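Local coordinates for reticulocyte binding protein (Streptococcus agalactiae COH1, PDB 3FAW), which probably hydrolyses alpha-1,6 branch linkages in pullulan and related alpha-glucans, as a secreted, cell-wall-attached streptococcal pullulanase, at residues T118-D126 and E405-G416; N253-N261 and I379-I387. All blocks are in the same frame, centred on the assembly; numbering follows the deposited sequence.

Interaction 1 (T118-D126 and E405-G416); sequences TRQSWEFKD and EPNYYHFMNEDG
Lys125 and Tyr408 run alongside each other head to tail where an N-terminal beta domain meets an irregular loop of the alpha-amylase-type (beta/alpha)8 barrel, a worked example of how the end of a strand and the helix after it can join two domains. The lysine leaves the first turn of helix 122-129 and runs extended beyond CG, its CD 4.0 Å from Tyr408 CD1, so that NZ arrives at the loop backbone. There Glu405 OE2, through its anti lone pair, takes a salt bridge from Lys125 NZ at 2.9 Å, while Ser154 holds the other carboxylate oxygen, OE1. A second bond, from NZ to Asn407 O, comes from above the carbonyl plane (62° out of it).

Asp126 meets the tyrosine nearly crosswise, the carboxylate and ring planes 76° apart. Tyr408 OH donates to the syn lone pair of Asp126 OD1 at 2.6 Å and also accepts from Met433 N, which fixes the phenol end between two partners. Trp122, its CG wedged between backbone N and carbonyl carbon (chi1 71°), lays CB against Tyr408 CD1, and its CD1 receives the Met412 methyl CE at 3.6 Å. Farther along, the Arg119 guanidinium has Gly416 CA 3.6 Å above the centre of one face. A water accepts from Arg119 NH1 and donates to Gln120 O and to Asn407 O, the last at 2.7 Å.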
loop_
_atom_site.group_PDB
_atom_site.type_symbol
_atom_site.label_atom_id
_atom_site.label_comp_id
_atom_site.label_asym_id
_atom_site.label_seq_id
_atom_site.Cartn_x
_atom_site.Cartn_y
_atom_site.Cartn_z
ATOM N N THR A 118 33.079 -11.472 17.488
ATOM C CA THR A 118 31.747 -11.104 17.962
ATOM C C THR A 118 31.060 -10.144 16.994
ATOM O O THR A 118 31.697 -9.270 16.402
ATOM C CB THR A 118 31.780 -10.461 19.368
ATOM O OG1 THR A 118 32.589 -9.279 19.344
ATOM C CG2 THR A 118 32.333 -11.444 20.400
ATOM N N ARG A 119 29.756 -10.345 16.835
ATOM C CA ARG A 119 28.887 -9.480 16.047
ATOM C C ARG A 119 28.043 -8.687 17.034
ATOM O O ARG A 119 27.628 -9.219 18.061
ATOM C CB ARG A 119 27.990 -10.346 15.142
ATOM C CG ARG A 119 26.840 -9.615 14.445
ATOM C CD ARG A 119 26.135 -10.524 13.439
ATOM N NE ARG A 119 25.512 -11.689 14.076
ATOM C CZ ARG A 119 24.254 -11.746 14.522
ATOM N NH1 ARG A 119 23.437 -10.701 14.420
ATOM N NH2 ARG A 119 23.805 -12.865 15.082
ATOM N N GLN A 120 27.785 -7.419 16.736
ATOM C CA GLN A 120 26.912 -6.615 17.589
ATOM C C GLN A 120 25.455 -6.900 17.246
ATOM O O GLN A 120 25.062 -6.784 16.088
ATOM C CB GLN A 120 27.214 -5.126 17.420
ATOM C CG GLN A 120 28.559 -4.708 17.992
ATOM C CD GLN A 120 28.925 -3.274 17.657
ATOM O OE1 GLN A 120 28.576 -2.760 16.594
ATOM N NE2 GLN A 120 29.643 -2.623 18.564
ATOM N N SER A 121 24.656 -7.278 18.248
ATOM C CA SER A 121 23.220 -7.500 18.037
ATOM C C SER A 121 22.568 -6.166 17.690
ATOM O O SER A 121 23.084 -5.119 18.066
ATOM C CB SER A 121 22.556 -8.114 19.280
ATOM O OG SER A 121 22.403 -7.161 20.322
ATOM N N TRP A 122 21.441 -6.197 16.983
ATOM C CA TRP A 122 20.758 -4.950 16.626
ATOM C C TRP A 122 20.308 -4.157 17.863
ATOM O O TRP A 122 20.351 -2.927 17.848
ATOM C CB TRP A 122 19.601 -5.182 15.634
ATOM C CG TRP A 122 18.381 -5.886 16.178
ATOM C CD1 TRP A 122 18.085 -7.217 16.064
ATOM C CD2 TRP A 122 17.280 -5.291 16.879
ATOM N NE1 TRP A 122 16.881 -7.487 16.667
ATOM C CE2 TRP A 122 16.364 -6.323 17.172
ATOM C CE3 TRP A 122 16.982 -3.985 17.293
ATOM C CZ2 TRP A 122 15.167 -6.094 17.861
ATOM C CZ3 TRP A 122 15.792 -3.758 17.980
ATOM C CH2 TRP A 122 14.900 -4.810 18.258
ATOM N N GLU A 123 19.897 -4.851 18.926
ATOM C CA GLU A 123 19.544 -4.192 20.193
ATOM C C GLU A 123 20.740 -3.442 20.790
ATOM O O GLU A 123 20.591 -2.332 21.305
ATOM C CB GLU A 123 19.026 -5.199 21.239
ATOM C CG GLU A 123 17.703 -5.882 20.887
ATOM C CD GLU A 123 17.881 -7.214 20.176
ATOM O OE1 GLU A 123 18.948 -7.441 19.559
ATOM O OE2 GLU A 123 16.945 -8.034 20.231
ATOM N N PHE A 124 21.913 -4.067 20.731
ATOM C CA PHE A 124 23.156 -3.458 21.214
ATOM C C PHE A 124 23.612 -2.323 20.287
ATOM O O PHE A 124 24.130 -1.307 20.760
ATOM C CB PHE A 124 24.252 -4.527 21.343
ATOM C CG PHE A 124 25.521 -4.043 22.020
ATOM C CD1 PHE A 124 25.472 -3.383 23.240
ATOM C CD2 PHE A 124 26.764 -4.287 21.446
ATOM C CE1 PHE A 124 26.641 -2.950 23.869
ATOM C CE2 PHE A 124 27.935 -3.862 22.066
ATOM C CZ PHE A 124 27.872 -3.191 23.280
ATOM N N LYS A 125 23.417 -2.497 18.976
ATOM C CA LYS A 125 23.694 -1.431 18.001
ATOM C C LYS A 125 22.820 -0.195 18.259
ATOM O O LYS A 125 23.289 0.933 18.121
ATOM C CB LYS A 125 23.489 -1.925 16.561
ATOM C CG LYS A 125 24.578 -2.865 16.059
ATOM C CD LYS A 125 24.483 -3.112 14.559
ATOM C CE LYS A 125 25.690 -3.908 14.064
ATOM N NZ LYS A 125 25.610 -4.292 12.632
ATOM N N ASP A 126 21.557 -0.410 18.628
ATOM C CA ASP A 126 20.674 0.693 19.043
ATOM C C ASP A 126 21.166 1.331 20.343
ATOM O O ASP A 126 21.173 2.557 20.472
ATOM C CB ASP A 126 19.231 0.216 19.247
ATOM C CG ASP A 126 18.485 -0.020 17.945
ATOM O OD1 ASP A 126 18.966 0.397 16.869
ATOM O OD2 ASP A 126 17.390 -0.622 18.010
ATOM N N GLU A 405 24.868 -0.719 6.235
ATOM C CA GLU A 405 25.220 -1.261 7.544
ATOM C C GLU A 405 24.749 -2.707 7.586
ATOM O O GLU A 405 23.546 -2.960 7.532
ATOM C CB GLU A 405 24.554 -0.449 8.660
ATOM C CG GLU A 405 24.766 -0.983 10.086
ATOM C CD GLU A 405 26.224 -0.986 10.536
ATOM O OE1 GLU A 405 27.027 -0.170 10.042
ATOM O OE2 GLU A 405 26.563 -1.805 11.410
ATOM N N PRO A 406 25.689 -3.662 7.668
ATOM C CA PRO A 406 25.276 -5.061 7.657
ATOM C C PRO A 406 24.668 -5.495 8.989
ATOM O O PRO A 406 24.944 -4.889 10.030
ATOM C CB PRO A 406 26.582 -5.813 7.381
ATOM C CG PRO A 406 27.644 -4.931 7.930
ATOM C CD PRO A 406 27.152 -3.515 7.779
ATOM N N ASN A 407 23.835 -6.531 8.940
ATOM C CA ASN A 407 23.242 -7.108 10.141
ATOM C C ASN A 407 22.569 -6.044 11.017
ATOM O O ASN A 407 22.909 -5.897 12.189
ATOM C CB ASN A 407 24.308 -7.857 10.955
ATOM C CG ASN A 407 25.214 -8.713 10.090
ATOM O OD1 ASN A 407 24.812 -9.767 9.600
ATOM N ND2 ASN A 407 26.446 -8.265 9.905
ATOM N N TYR A 408 21.630 -5.292 10.450
ATOM C CA TYR A 408 20.865 -4.333 11.256
ATOM C C TYR A 408 19.483 -3.956 10.700
ATOM O O TYR A 408 18.468 -4.154 11.369
ATOM C CB TYR A 408 21.657 -3.038 11.511
ATOM C CG TYR A 408 20.802 -2.066 12.281
ATOM C CD1 TYR A 408 20.730 -2.129 13.668
ATOM C CD2 TYR A 408 19.998 -1.139 11.618
ATOM C CE1 TYR A 408 19.915 -1.279 14.376
ATOM C CE2 TYR A 408 19.176 -0.289 12.313
ATOM C CZ TYR A 408 19.133 -0.359 13.697
ATOM O OH TYR A 408 18.313 0.488 14.403
ATOM N N TYR A 409 19.463 -3.373 9.506
ATOM C CA TYR A 409 18.255 -2.727 8.967
ATOM C C TYR A 409 17.096 -3.691 8.731
ATOM O O TYR A 409 15.930 -3.335 8.917
ATOM C CB TYR A 409 18.564 -2.007 7.648
ATOM C CG TYR A 409 19.097 -0.597 7.800
ATOM C CD1 TYR A 409 18.290 0.423 8.298
ATOM C CD2 TYR A 409 20.396 -0.273 7.407
ATOM C CE1 TYR A 409 18.764 1.720 8.423
ATOM C CE2 TYR A 409 20.879 1.022 7.527
ATOM C CZ TYR A 409 20.057 2.013 8.034
ATOM O OH TYR A 409 20.524 3.300 8.147
ATOM N N HIS A 410 17.420 -4.908 8.310
ATOM C CA HIS A 410 16.393 -5.890 7.984
ATOM C C HIS A 410 16.053 -6.758 9.193
ATOM O O HIS A 410 16.855 -6.887 10.124
ATOM C CB HIS A 410 16.848 -6.773 6.820
ATOM C CG HIS A 410 17.268 -6.002 5.606
ATOM N ND1 HIS A 410 18.575 -5.947 5.172
ATOM C CD2 HIS A 410 16.550 -5.251 4.736
ATOM C CE1 HIS A 410 18.644 -5.198 4.086
ATOM N NE2 HIS A 410 17.430 -4.764 3.799
ATOM N N PHE A 411 14.856 -7.340 9.176
ATOM C CA PHE A 411 14.536 -8.443 10.078
ATOM C C PHE A 411 15.537 -9.558 9.782
ATOM O O PHE A 411 15.900 -9.777 8.626
ATOM C CB PHE A 411 13.112 -8.960 9.875
ATOM C CG PHE A 411 12.038 -8.092 10.478
ATOM C CD1 PHE A 411 12.115 -7.664 11.799
ATOM C CD2 PHE A 411 10.919 -7.735 9.728
ATOM C CE1 PHE A 411 11.113 -6.879 12.355
ATOM C CE2 PHE A 411 9.908 -6.946 10.280
ATOM C CZ PHE A 411 10.006 -6.521 11.597
ATOM N N MET A 412 15.987 -10.245 10.828
ATOM C CA MET A 412 17.115 -11.159 10.712
ATOM C C MET A 412 16.830 -12.560 11.239
ATOM O O MET A 412 15.991 -12.756 12.122
ATOM C CB MET A 412 18.318 -10.588 11.464
ATOM C CG MET A 412 19.135 -9.575 10.674
ATOM S SD MET A 412 20.448 -8.857 11.684
ATOM C CE MET A 412 19.475 -7.876 12.827
ATOM N N ASN A 413 17.543 -13.528 10.667
ATOM C CA ASN A 413 17.648 -14.864 11.234
ATOM C C ASN A 413 18.647 -14.793 12.386
ATOM O O ASN A 413 19.425 -13.840 12.476
ATOM C CB ASN A 413 18.132 -15.873 10.185
ATOM C CG ASN A 413 17.171 -16.024 9.020
ATOM O OD1 ASN A 413 16.032 -16.433 9.197
ATOM N ND2 ASN A 413 17.641 -15.712 7.817
ATOM N N GLU A 414 18.626 -15.797 13.259
ATOM C CA GLU A 414 19.518 -15.836 14.430
ATOM C C GLU A 414 21.006 -15.848 14.075
ATOM O O GLU A 414 21.836 -15.464 14.903
ATOM C CB GLU A 414 19.186 -17.035 15.328
ATOM C CG GLU A 414 17.874 -16.874 16.085
ATOM C CD GLU A 414 17.489 -18.098 16.909
ATOM O OE1 GLU A 414 16.479 -18.014 17.644
ATOM O OE2 GLU A 414 18.185 -19.137 16.824
ATOM N N ASP A 415 21.347 -16.280 12.862
ATOM C CA ASP A 415 22.741 -16.228 12.393
ATOM C C ASP A 415 23.163 -14.845 11.879
ATOM O O ASP A 415 24.322 -14.646 11.513
ATOM C CB ASP A 415 23.023 -17.324 11.347
ATOM C CG ASP A 415 22.292 -17.108 10.023
ATOM O OD1 ASP A 415 21.503 -16.148 9.885
ATOM O OD2 ASP A 415 22.523 -17.923 9.108
ATOM N N GLY A 416 22.227 -13.896 11.846
ATOM C CA GLY A 416 22.518 -12.529 11.414
ATOM C C GLY A 416 22.145 -12.224 9.969
ATOM O O GLY A 416 22.054 -11.051 9.588
HETATM O O HOH W 1 23.514 -7.701 14.172
#

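Interaction 2 (N253-N261 and I379-I387); sequences NLSFAKIAN and IHKRGMGVI
Ala257 and His380 meet where the irregular segment 253-261 runs across the end of helix 367-381 and the turn into strand 385-390, an alpha-to-beta connection of the (beta/alpha)8 barrel. The general lesson is that a chain without regular structure can be fitted closely at one place and joined through water at the next.

The close-fitting part surrounds the imidazole. With CG anti to the carbonyl carbon (chi1 -71°), the His380 ring is set under the crossing backbone and one face receives it, Ala257 N standing 3.6 Å above the ring plane and Phe256 C at a similar height, both offset toward the rim. The Ala257 methyl stands above the ring plane on that same side, past its CD2 corner, with CB 3.6 Å from His380 CD2, and also reaches Met384 O at 3.5 Å. Asp452 secures this arrangement from outside both segments: its OD2 is hydrogen-bonded to His380 NE2 and Val386 N, and its OD1 to Ala257 N. One carboxylate thus fixes the ring, the crossing backbone and the start of the barrel strand.

Toward Gly383 the fit is looser. Ile259 CG2 comes no nearer than 3.9 Å to Gly383 O, and no direct hydrogen bond spans the two segments. Water takes that role: one molecule accepts from Lys258 N and donates to both His380 O and Met384 O, bridging the segment to the helix end and the following turn. Another accepts from Ala260 N at 2.8 Å and donates to Gly383 O at 2.8 Å.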
loop_
_atom_site.group_PDB
_atom_site.type_symbol
_atom_site.label_atom_id
_atom_site.label_comp_id
_atom_site.label_asym_id
_atom_site.label_seq_id
_atom_site.Cartn_x
_atom_site.Cartn_y
_atom_site.Cartn_z
ATOM N N ASN A 253 1.793 27.938 -1.098
ATOM C CA ASN A 253 0.639 27.933 -0.198
ATOM C C ASN A 253 -0.010 26.550 -0.076
ATOM O O ASN A 253 -1.156 26.435 0.358
ATOM C CB ASN A 253 -0.398 28.985 -0.641
ATOM C CG ASN A 253 -0.949 28.723 -2.030
ATOM O OD1 ASN A 253 -0.393 27.928 -2.791
ATOM N ND2 ASN A 253 -2.039 29.405 -2.374
ATOM N N LEU A 254 0.729 25.505 -0.457
ATOM C CA LEU A 254 0.238 24.133 -0.366
ATOM C C LEU A 254 -0.259 23.865 1.053
ATOM O O LEU A 254 0.433 24.163 2.026
ATOM C CB LEU A 254 1.339 23.135 -0.746
ATOM C CG LEU A 254 0.928 21.673 -0.946
ATOM C CD1 LEU A 254 0.078 21.497 -2.204
ATOM C CD2 LEU A 254 2.166 20.780 -0.996
ATOM N N SER A 255 -1.469 23.322 1.155
ATOM C CA SER A 255 -2.112 23.077 2.445
ATOM C C SER A 255 -2.797 21.726 2.414
ATOM O O SER A 255 -2.973 21.143 1.350
ATOM C CB SER A 255 -3.155 24.159 2.741
ATOM O OG SER A 255 -2.636 25.461 2.521
ATOM N N PHE A 256 -3.205 21.240 3.581
ATOM C CA PHE A 256 -3.964 19.993 3.661
ATOM C C PHE A 256 -5.366 20.159 3.089
ATOM O O PHE A 256 -5.842 21.280 2.884
ATOM C CB PHE A 256 -4.023 19.487 5.102
ATOM C CG PHE A 256 -2.688 19.071 5.635
ATOM C CD1 PHE A 256 -2.078 17.912 5.170
ATOM C CD2 PHE A 256 -2.026 19.846 6.577
ATOM C CE1 PHE A 256 -0.833 17.521 5.650
ATOM C CE2 PHE A 256 -0.779 19.466 7.060
ATOM C CZ PHE A 256 -0.182 18.299 6.595
ATOM N N ALA A 257 -6.020 19.032 2.829
ATOM C CA ALA A 257 -7.325 19.040 2.172
ATOM C C ALA A 257 -8.381 19.771 2.995
ATOM O O ALA A 257 -8.282 19.855 4.220
ATOM C CB ALA A 257 -7.782 17.618 1.886
ATOM N N LYS A 258 -9.380 20.309 2.301
ATOM C CA LYS A 258 -10.585 20.838 2.933
ATOM C C LYS A 258 -11.791 20.103 2.342
ATOM O O LYS A 258 -12.428 20.571 1.397
ATOM C CB LYS A 258 -10.688 22.353 2.728
ATOM C CG LYS A 258 -9.507 23.127 3.319
ATOM C CD LYS A 258 -9.654 24.631 3.114
ATOM C CE LYS A 258 -8.391 25.384 3.522
ATOM N NZ LYS A 258 -7.231 25.092 2.634
ATOM N N ILE A 259 -12.074 18.932 2.908
ATOM C CA ILE A 259 -13.157 18.067 2.444
ATOM C C ILE A 259 -14.435 18.445 3.197
ATOM O O ILE A 259 -14.453 18.453 4.429
ATOM C CB ILE A 259 -12.843 16.568 2.703
ATOM C CG1 ILE A 259 -11.444 16.193 2.192
ATOM C CG2 ILE A 259 -13.887 15.679 2.041
ATOM C CD1 ILE A 259 -11.007 14.803 2.592
ATOM N N ALA A 260 -15.495 18.761 2.455
ATOM C CA ALA A 260 -16.765 19.172 3.061
ATOM C C ALA A 260 -17.389 18.023 3.848
ATOM O O ALA A 260 -17.485 16.905 3.345
ATOM C CB ALA A 260 -17.733 19.659 1.990
ATOM N N ASN A 261 -17.796 18.307 5.084
ATOM C CA ASN A 261 -18.467 17.328 5.952
ATOM C C ASN A 261 -17.684 16.021 6.122
ATOM O O ASN A 261 -18.261 14.932 6.097
ATOM C CB ASN A 261 -19.884 17.035 5.442
ATOM C CG ASN A 261 -20.778 18.263 5.449
ATOM O OD1 ASN A 261 -21.759 18.322 6.191
ATOM N ND2 ASN A 261 -20.443 19.249 4.625
ATOM N N ILE A 379 -5.767 18.746 -6.619
ATOM C CA ILE A 379 -6.730 17.861 -5.947
ATOM C C ILE A 379 -7.451 18.607 -4.818
ATOM O O ILE A 379 -8.679 18.555 -4.715
ATOM C CB ILE A 379 -6.042 16.589 -5.385
ATOM C CG1 ILE A 379 -5.572 15.685 -6.533
ATOM C CG2 ILE A 379 -6.996 15.811 -4.482
ATOM C CD1 ILE A 379 -4.728 14.479 -6.094
ATOM N N HIS A 380 -6.684 19.309 -3.987
ATOM C CA HIS A 380 -7.233 20.040 -2.841
ATOM C C HIS A 380 -8.194 21.150 -3.263
ATOM O O HIS A 380 -9.205 21.382 -2.597
ATOM C CB HIS A 380 -6.111 20.623 -1.971
ATOM C CG HIS A 380 -5.339 19.590 -1.204
ATOM N ND1 HIS A 380 -4.091 19.835 -0.672
ATOM C CD2 HIS A 380 -5.632 18.305 -0.889
ATOM C CE1 HIS A 380 -3.652 18.750 -0.062
ATOM N NE2 HIS A 380 -4.570 17.808 -0.175
ATOM N N LYS A 381 -7.870 21.825 -4.366
ATOM C CA LYS A 381 -8.736 22.855 -4.950
ATOM C C LYS A 381 -10.132 22.325 -5.279
ATOM O O LYS A 381 -11.106 23.071 -5.225
ATOM C CB LYS A 381 -8.095 23.428 -6.222
ATOM C CG LYS A 381 -8.846 24.603 -6.834
ATOM C CD LYS A 381 -8.080 25.220 -7.992
ATOM C CE LYS A 381 -8.907 26.277 -8.713
ATOM N NZ LYS A 381 -9.417 27.334 -7.788
ATOM N N ARG A 382 -10.223 21.037 -5.611
ATOM C CA ARG A 382 -11.502 20.409 -5.975
ATOM C C ARG A 382 -12.198 19.689 -4.811
ATOM O O ARG A 382 -13.060 18.834 -5.031
ATOM C CB ARG A 382 -11.287 19.449 -7.150
ATOM C CG ARG A 382 -10.926 20.162 -8.451
ATOM C CD ARG A 382 -10.252 19.221 -9.422
ATOM N NE ARG A 382 -10.143 19.766 -10.775
ATOM C CZ ARG A 382 -9.241 20.665 -11.167
ATOM N NH1 ARG A 382 -8.348 21.166 -10.318
ATOM N NH2 ARG A 382 -9.233 21.077 -12.430
ATOM N N GLY A 383 -11.833 20.037 -3.578
ATOM C CA GLY A 383 -12.522 19.518 -2.392
ATOM C C GLY A 383 -12.203 18.068 -2.061
ATOM O O GLY A 383 -12.920 17.429 -1.281
ATOM N N MET A 384 -11.118 17.556 -2.633
ATOM C CA MET A 384 -10.694 16.180 -2.407
ATOM C C MET A 384 -9.372 16.111 -1.641
ATOM O O MET A 384 -8.722 17.130 -1.400
ATOM C CB MET A 384 -10.573 15.456 -3.744
ATOM C CG MET A 384 -11.912 15.187 -4.402
ATOM S SD MET A 384 -11.736 14.292 -5.954
ATOM C CE MET A 384 -11.106 15.596 -7.018
ATOM N N GLY A 385 -9.004 14.898 -1.239
ATOM C CA GLY A 385 -7.740 14.640 -0.559
ATOM C C GLY A 385 -6.931 13.610 -1.318
ATOM O O GLY A 385 -7.449 12.937 -2.208
ATOM N N VAL A 386 -5.657 13.494 -0.961
ATOM C CA VAL A 386 -4.753 12.535 -1.581
ATOM C C VAL A 386 -4.243 11.543 -0.533
ATOM O O VAL A 386 -3.962 11.919 0.604
ATOM C CB VAL A 386 -3.560 13.249 -2.265
ATOM C CG1 VAL A 386 -2.633 13.875 -1.230
ATOM C CG2 VAL A 386 -2.786 12.278 -3.159
ATOM N N ILE A 387 -4.156 10.273 -0.926
ATOM C CA ILE A 387 -3.599 9.215 -0.086
ATOM C C ILE A 387 -2.471 8.540 -0.860
ATOM O O ILE A 387 -2.643 8.205 -2.024
ATOM C CB ILE A 387 -4.663 8.145 0.280
ATOM C CG1 ILE A 387 -5.782 8.756 1.121
ATOM C CG2 ILE A 387 -4.017 6.971 1.027
ATOM C CD1 ILE A 387 -6.916 7.804 1.429
HETATM O O HOH W 2 -3.213 22.815 -1.317
HETATM O O HOH W 3 -9.518 19.731 -0.373
HETATM O O HOH W 4 -15.428 18.187 -0.293
#

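In the fold
From the N terminus the chain first builds a beta domain whose strand 114-120 leads into helix 122-129; the junction supplies the first half of interaction 1. It then passes through a second, antiparallel beta domain containing the carbohydrate-binding-module family region and reaches segment 253-261, which precedes the first barrel strand, 269-273. Interaction 2 closes when the chain arrives at helix 367-381 and strand 385-390, the third barrel strand; interaction 1 closes shortly afterwards, in the loop following helix 399-402. The smaller loop is therefore nested within the larger. The centres of the two contacts lie about 42 Å apart, on opposite sides of the chain's centre: 118-126/405-416 joins domains, whereas 253-261/379-387 fastens the barrel's entry segment to its wall.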